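Local coordinates for CELL division inhibitor (Pyrococcus furiosus, PDB 1G3Q), which binds ADP with magnesium and, as a MinD-family P-loop ATPase, probably hydrolyses ATP in the spatial control of cell division, at residues G2-I7 against E103-L108; S146-T151 against E183-V188; A130-E135 against I156-A161. All coordinates share one frame; numbering follows the deposited sequence.

Contact 1: residues G2-I7 against E103-L108; sequences GRIISI and EVIKSL
Two residues before Lys-106, whose backbone carries the tip of Ile-4, the carbonyl O of Val-104 in helix 101-106 takes the hydroxyl OG of Ser-107 at 2.6 Å. The approach is bent, 137° at the oxygen, with the donor tilted 26° from the carbonyl plane; a weak bond from the backbone N of Ser-107 ends on the same O. The contact with strand 3-8 is apolar, and Ile-4 supplies the whole of the strand's share. Its two branches divide the work. CG2 sits anti to the backbone N and meets Ile-105 CG2 methyl to methyl at 4.0 Å, the two side chains meeting at a slant. The other branch is stretched out (chi2 -177°), which carries CD1 clear of the strand to rest 3.9 Å from Lys-106 CA and 4.2 Å from Lys-106 CG. The lysine chain runs across Ile-4 at about a right angle and lends its aliphatic start to the packing, while the residue as a whole remains exposed. Ile-4 and Ile-105 both also touch Ile-117 of the neighbouring strand 114-118, and Ile-105 reaches Val-37 of strand 34-38, so the helix lies over several strands at once. On the strand's other flank, Ile-4 bonds through its backbone to Glu-135 and Glu-136. This is the layered packing of a P-loop NTPase, a short helix set with aliphatic side chains on one face of a mainly parallel sheet whose central strand, 3-8, leads into the nucleotide-binding loop.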
# COMPACT_ATOMS: atom_id res chain seq x y z
N GLY A 2 -0.06 -2.77 16.12
CA GLY A 2 -0.15 -3.98 15.33
C GLY A 2 -1.29 -4.03 14.33
O GLY A 2 -1.92 -5.08 14.17
N ARG A 3 -1.57 -2.92 13.67
CA ARG A 3 -2.64 -2.88 12.67
C ARG A 3 -2.09 -3.26 11.29
O ARG A 3 -1.22 -2.57 10.75
CB ARG A 3 -3.28 -1.49 12.59
CG ARG A 3 -4.08 -1.10 13.83
CD ARG A 3 -4.59 0.33 13.72
NE ARG A 3 -5.52 0.51 12.61
CZ ARG A 3 -5.98 1.70 12.21
NH1 ARG A 3 -5.59 2.80 12.83
NH2 ARG A 3 -6.83 1.79 11.20
N ILE A 4 -2.60 -4.34 10.73
CA ILE A 4 -2.16 -4.79 9.42
C ILE A 4 -3.18 -4.36 8.37
O ILE A 4 -4.31 -4.85 8.34
CB ILE A 4 -1.97 -6.32 9.39
CG1 ILE A 4 -1.10 -6.75 10.58
CG2 ILE A 4 -1.31 -6.75 8.08
CD1 ILE A 4 -0.78 -8.24 10.61
N ILE A 5 -2.77 -3.42 7.53
CA ILE A 5 -3.64 -2.87 6.51
C ILE A 5 -3.21 -3.20 5.08
O ILE A 5 -2.09 -2.88 4.67
CB ILE A 5 -3.71 -1.34 6.64
CG1 ILE A 5 -4.06 -0.95 8.09
CG2 ILE A 5 -4.72 -0.78 5.66
CD1 ILE A 5 -4.07 0.55 8.34
N SER A 6 -4.11 -3.82 4.33
CA SER A 6 -3.82 -4.16 2.94
C SER A 6 -4.22 -2.99 2.04
O SER A 6 -5.34 -2.50 2.11
CB SER A 6 -4.59 -5.42 2.53
OG SER A 6 -4.20 -6.54 3.30
N ILE A 7 -3.28 -2.55 1.21
CA ILE A 7 -3.51 -1.45 0.28
C ILE A 7 -3.88 -2.15 -1.02
O ILE A 7 -3.02 -2.75 -1.66
CB ILE A 7 -2.24 -0.60 0.08
CG1 ILE A 7 -1.66 -0.20 1.44
CG2 ILE A 7 -2.54 0.64 -0.75
CD1 ILE A 7 -2.63 0.56 2.34
N GLU A 103 0.88 -16.00 6.86
CA GLU A 103 1.58 -16.42 8.06
C GLU A 103 2.85 -15.60 8.30
O GLU A 103 3.16 -15.25 9.44
CB GLU A 103 1.93 -17.92 7.99
CG GLU A 103 2.87 -18.32 6.86
CD GLU A 103 2.96 -19.84 6.69
OE1 GLU A 103 1.92 -20.48 6.45
OE2 GLU A 103 4.08 -20.38 6.79
N VAL A 104 3.57 -15.28 7.24
CA VAL A 104 4.79 -14.50 7.37
C VAL A 104 4.52 -13.09 7.88
O VAL A 104 5.13 -12.64 8.85
CB VAL A 104 5.54 -14.38 6.03
CG1 VAL A 104 6.73 -13.43 6.18
CG2 VAL A 104 6.02 -15.75 5.59
N ILE A 105 3.60 -12.39 7.24
CA ILE A 105 3.28 -11.02 7.63
C ILE A 105 2.70 -10.94 9.04
O ILE A 105 3.17 -10.16 9.87
CB ILE A 105 2.30 -10.39 6.63
CG1 ILE A 105 2.99 -10.26 5.27
CG2 ILE A 105 1.83 -9.02 7.14
CD1 ILE A 105 2.11 -9.71 4.16
N LYS A 106 1.68 -11.74 9.32
CA LYS A 106 1.05 -11.72 10.63
C LYS A 106 1.99 -12.01 11.80
O LYS A 106 1.74 -11.59 12.92
CB LYS A 106 -0.15 -12.68 10.63
CG LYS A 106 -1.21 -12.26 9.62
CD LYS A 106 -2.47 -13.12 9.69
CE LYS A 106 -3.54 -12.57 8.76
NZ LYS A 106 -4.85 -13.25 8.92
N SER A 107 3.09 -12.71 11.53
CA SER A 107 4.05 -13.03 12.58
C SER A 107 4.82 -11.78 13.03
O SER A 107 5.54 -11.82 14.03
CB SER A 107 5.06 -14.08 12.09
OG SER A 107 5.95 -13.52 11.14
N LEU A 108 4.67 -10.69 12.29
CA LEU A 108 5.37 -9.44 12.60
C LEU A 108 4.45 -8.44 13.30
O LEU A 108 4.88 -7.35 13.69
CB LEU A 108 5.90 -8.81 11.31
CG LEU A 108 6.95 -9.61 10.54
CD1 LEU A 108 7.10 -9.04 9.14
CD2 LEU A 108 8.27 -9.59 11.29

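Contact 2: residues S146-T151 against E183-V188; sequences SCLTDT and EAAEDV
Helices 145-160 and 182-189 come closest at Leu-148 and Val-188, whose CA atoms stand 7.3 Å apart, and the CB of each is directed at the other helix. Leu-148 does the joining for its helix. Its CB lies 4.2 Å from Val-188 CG1, the valine branch that is anti to the backbone N (chi1 174°), while farther along the leucine its CD1 methyl reaches back one helical turn to Ala-185, 4.3 Å from CA and 4.4 Å from CB. The small alanine lets the leucine end come down against the helix backbone itself. Leu-148 also touches Thr-141 of strand 136-141 and Met-189, and Val-188 meets Ile-145 and Met-152, so Leu-148 is shared between the helix pair and the sheet, while Val-188 packs on helix 145-160. These are the helices of two successive beta-alpha-beta units, lying side by side on one face of the mainly parallel sheet. Polar groups nearby are turned to other work. Thr-151 OG1 donates to Cys-147 O at 2.7 Å, on the opposite face of that carbonyl from the Thr-151 N bond, and is also hydrogen-bonded to Gly-10 N; Ser-146 OG bonds Lys-11 NZ in the predicted ATP-binding loop. Between the two segments there are only carbon-to-carbon contacts, which implies that shape and burial, with no directional bond, hold the pair together.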
# COMPACT_ATOMS: atom_id res chain seq x y z
N SER A 146 -15.30 2.15 -14.14
CA SER A 146 -14.84 0.76 -14.22
C SER A 146 -13.85 0.45 -13.11
O SER A 146 -13.86 -0.64 -12.54
CB SER A 146 -14.20 0.50 -15.59
OG SER A 146 -13.14 1.42 -15.84
N CYS A 147 -12.99 1.41 -12.79
CA CYS A 147 -12.01 1.21 -11.73
C CYS A 147 -12.73 1.19 -10.39
O CYS A 147 -12.38 0.42 -9.50
CB CYS A 147 -10.97 2.33 -11.76
SG CYS A 147 -9.61 2.09 -10.59
N LEU A 148 -13.74 2.04 -10.25
CA LEU A 148 -14.51 2.10 -9.01
C LEU A 148 -15.25 0.78 -8.77
O LEU A 148 -15.14 0.18 -7.70
CB LEU A 148 -15.52 3.25 -9.06
CG LEU A 148 -14.96 4.67 -9.08
CD1 LEU A 148 -16.09 5.66 -9.32
CD2 LEU A 148 -14.25 4.98 -7.77
N THR A 149 -16.01 0.34 -9.77
CA THR A 149 -16.77 -0.90 -9.65
C THR A 149 -15.86 -2.11 -9.44
O THR A 149 -16.18 -3.00 -8.64
CB THR A 149 -17.66 -1.15 -10.90
OG1 THR A 149 -16.85 -1.17 -12.09
CG2 THR A 149 -18.69 -0.04 -11.03
N ASP A 150 -14.73 -2.15 -10.13
CA ASP A 150 -13.80 -3.27 -9.97
C ASP A 150 -13.24 -3.29 -8.55
O ASP A 150 -13.19 -4.34 -7.91
CB ASP A 150 -12.65 -3.16 -10.98
CG ASP A 150 -13.06 -3.63 -12.36
OD1 ASP A 150 -14.27 -3.85 -12.59
OD2 ASP A 150 -12.17 -3.79 -13.23
N THR A 151 -12.81 -2.12 -8.06
CA THR A 151 -12.25 -2.02 -6.72
C THR A 151 -13.32 -2.35 -5.68
O THR A 151 -13.04 -2.96 -4.65
CB THR A 151 -11.71 -0.60 -6.45
OG1 THR A 151 -10.71 -0.29 -7.44
CG2 THR A 151 -11.08 -0.52 -5.07
N GLU A 183 -17.87 13.14 -4.13
CA GLU A 183 -19.18 12.86 -3.55
C GLU A 183 -19.86 11.73 -4.33
O GLU A 183 -20.46 10.83 -3.73
CB GLU A 183 -20.05 14.12 -3.56
CG GLU A 183 -21.28 14.02 -2.68
CD GLU A 183 -22.05 15.33 -2.61
OE1 GLU A 183 -21.46 16.36 -2.21
OE2 GLU A 183 -23.25 15.33 -2.96
N ALA A 184 -19.76 11.78 -5.65
CA ALA A 184 -20.37 10.76 -6.51
C ALA A 184 -19.59 9.45 -6.43
O ALA A 184 -20.18 8.36 -6.48
CB ALA A 184 -20.42 11.25 -7.95
N ALA A 185 -18.27 9.55 -6.31
CA ALA A 185 -17.43 8.36 -6.22
C ALA A 185 -17.76 7.60 -4.95
O ALA A 185 -17.82 6.37 -4.95
CB ALA A 185 -15.96 8.76 -6.23
N GLU A 186 -17.96 8.33 -3.85
CA GLU A 186 -18.29 7.69 -2.58
C GLU A 186 -19.65 7.02 -2.69
O GLU A 186 -19.85 5.92 -2.18
CB GLU A 186 -18.31 8.73 -1.46
CG GLU A 186 -18.63 8.15 -0.09
CD GLU A 186 -18.51 9.17 1.02
OE1 GLU A 186 -19.20 10.21 0.96
OE2 GLU A 186 -17.72 8.94 1.97
N ASP A 187 -20.58 7.69 -3.36
CA ASP A 187 -21.92 7.16 -3.55
C ASP A 187 -21.85 5.83 -4.29
O ASP A 187 -22.65 4.93 -4.05
CB ASP A 187 -22.77 8.17 -4.34
CG ASP A 187 -24.20 7.69 -4.57
OD1 ASP A 187 -24.86 7.26 -3.59
OD2 ASP A 187 -24.68 7.76 -5.72
N VAL A 188 -20.86 5.70 -5.17
CA VAL A 188 -20.66 4.48 -5.94
C VAL A 188 -19.97 3.39 -5.14
O VAL A 188 -20.43 2.25 -5.10
CB VAL A 188 -19.83 4.75 -7.21
CG1 VAL A 188 -19.51 3.44 -7.92
CG2 VAL A 188 -20.58 5.68 -8.14

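Contact 3: residues A130-E135 against I156-A161; sequences AMLSGE and IVLKKA
Leu-158 of helix 145-160 sets its isobutyl end against two residues at the close of helix 125-131, Met-131 and Leu-132, and loses more surface than any other residue here. The CD2 methyl lies against Met-131 CB at 3.6 Å. The methionine sulphur lies over the leucine fork: SD stands 4.0 Å from Leu-158 CD1 and 4.1 Å from Leu-158 CD2, nearly equidistant from the two methyls. The side chains cross at about a right angle. Both residues also touch Val-8 of strand 3-8, which puts the pair directly on the sheet. In this P-loop NTPase fold, helix 125-131 links strands 114-118 and 136-141, and helix 145-160 leads on from 136-141 to 164-173, so two helices consecutive in the chain pack as neighbours over the sheet. Met-131 also opens a type I beta turn running to Gly-134, with Gly-134 N bonded to Met-131 O at 3.1 Å. Leu-132, the next residue of that turn, starts out along the contact and then reaches in with its end. Its CD2 passes 4.3 Å from Leu-158 CD2 and presses on Ala-161 CB at 3.5 Å, closer than usual for two carbons. Leu-132 leans on Leu-163 as well, and Ala-161 is exposed.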
# COMPACT_ATOMS: atom_id res chain seq x y z
N ALA A 130 -1.74 -11.75 -0.84
CA ALA A 130 -1.25 -10.52 -0.23
C ALA A 130 -2.37 -9.83 0.54
O ALA A 130 -2.23 -9.54 1.73
CB ALA A 130 -0.69 -9.59 -1.31
N MET A 131 -3.49 -9.57 -0.13
CA MET A 131 -4.61 -8.89 0.51
C MET A 131 -5.09 -9.62 1.76
O MET A 131 -5.38 -8.99 2.78
CB MET A 131 -5.78 -8.75 -0.47
CG MET A 131 -5.46 -7.94 -1.71
SD MET A 131 -6.91 -7.63 -2.73
CE MET A 131 -7.15 -9.27 -3.45
N LEU A 132 -5.16 -10.95 1.68
CA LEU A 132 -5.62 -11.75 2.81
C LEU A 132 -4.62 -11.83 3.96
O LEU A 132 -4.88 -12.49 4.97
CB LEU A 132 -6.00 -13.16 2.36
CG LEU A 132 -7.26 -13.23 1.48
CD1 LEU A 132 -7.51 -14.67 1.05
CD2 LEU A 132 -8.45 -12.69 2.26
N SER A 133 -3.47 -11.17 3.80
CA SER A 133 -2.46 -11.15 4.84
C SER A 133 -2.78 -10.02 5.82
O SER A 133 -2.19 -9.94 6.90
CB SER A 133 -1.06 -10.93 4.25
OG SER A 133 -0.62 -12.06 3.51
N GLY A 134 -3.71 -9.16 5.43
CA GLY A 134 -4.09 -8.04 6.28
C GLY A 134 -5.36 -8.26 7.08
O GLY A 134 -6.09 -9.22 6.84
N GLU A 135 -5.62 -7.37 8.04
CA GLU A 135 -6.81 -7.44 8.89
C GLU A 135 -7.77 -6.35 8.46
O GLU A 135 -8.98 -6.44 8.67
CB GLU A 135 -6.43 -7.20 10.35
CG GLU A 135 -5.28 -8.02 10.87
CD GLU A 135 -4.76 -7.50 12.20
OE1 GLU A 135 -4.42 -6.29 12.28
OE2 GLU A 135 -4.69 -8.29 13.16
N ILE A 156 -15.70 -6.05 -1.52
CA ILE A 156 -16.75 -6.99 -1.12
C ILE A 156 -16.13 -8.35 -0.81
O ILE A 156 -16.47 -8.98 0.19
CB ILE A 156 -17.80 -7.15 -2.24
CG1 ILE A 156 -18.43 -5.79 -2.54
CG2 ILE A 156 -18.87 -8.15 -1.82
CD1 ILE A 156 -19.49 -5.82 -3.63
N VAL A 157 -15.20 -8.78 -1.66
CA VAL A 157 -14.54 -10.06 -1.45
C VAL A 157 -13.78 -10.05 -0.13
O VAL A 157 -13.92 -10.97 0.68
CB VAL A 157 -13.54 -10.37 -2.59
CG1 VAL A 157 -12.71 -11.60 -2.24
CG2 VAL A 157 -14.29 -10.60 -3.90
N LEU A 158 -12.98 -9.02 0.09
CA LEU A 158 -12.20 -8.91 1.32
C LEU A 158 -13.12 -8.81 2.53
O LEU A 158 -12.83 -9.36 3.59
CB LEU A 158 -11.28 -7.69 1.26
CG LEU A 158 -10.21 -7.73 0.16
CD1 LEU A 158 -9.39 -6.45 0.20
CD2 LEU A 158 -9.32 -8.95 0.36
N LYS A 159 -14.24 -8.10 2.38
CA LYS A 159 -15.18 -7.95 3.48
C LYS A 159 -15.71 -9.33 3.89
O LYS A 159 -15.78 -9.65 5.08
CB LYS A 159 -16.35 -7.06 3.05
CG LYS A 159 -17.32 -6.74 4.18
CD LYS A 159 -18.45 -5.85 3.70
CE LYS A 159 -19.39 -5.49 4.84
NZ LYS A 159 -20.55 -4.70 4.35
N LYS A 160 -16.06 -10.14 2.90
CA LYS A 160 -16.57 -11.48 3.15
C LYS A 160 -15.47 -12.38 3.72
O LYS A 160 -15.75 -13.32 4.47
CB LYS A 160 -17.12 -12.09 1.85
CG LYS A 160 -18.29 -11.32 1.26
CD LYS A 160 -18.77 -11.93 -0.05
CE LYS A 160 -19.98 -11.17 -0.59
NZ LYS A 160 -20.46 -11.72 -1.89
N ALA A 161 -14.22 -12.08 3.37
CA ALA A 161 -13.09 -12.85 3.86
C ALA A 161 -12.79 -12.54 5.33
O ALA A 161 -11.97 -13.21 5.96
CB ALA A 161 -11.86 -12.58 3.00

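Contact 3 connects the other two. It touches contact 1, whose centre is about 12 Å from its own, through Ser-6 OG to Met-131 O (2.8 Å) and Ile-4 O to Glu-135 N (2.9 Å), both probable hydrogen bonds, and it shares helix 145-160 with contact 2, centre to centre about 19 Å. Contacts 1 and 2, about 27 Å apart by centres, do not meet. The nucleotide lies nearby without being touched by these packings: the Met-131 side chain is about 7 Å from that of ADP-binding Lys-16 and about 12 Å from both ADP and magnesium, while the Leu-148 side chain in contact 2 is about 14 Å from ADP.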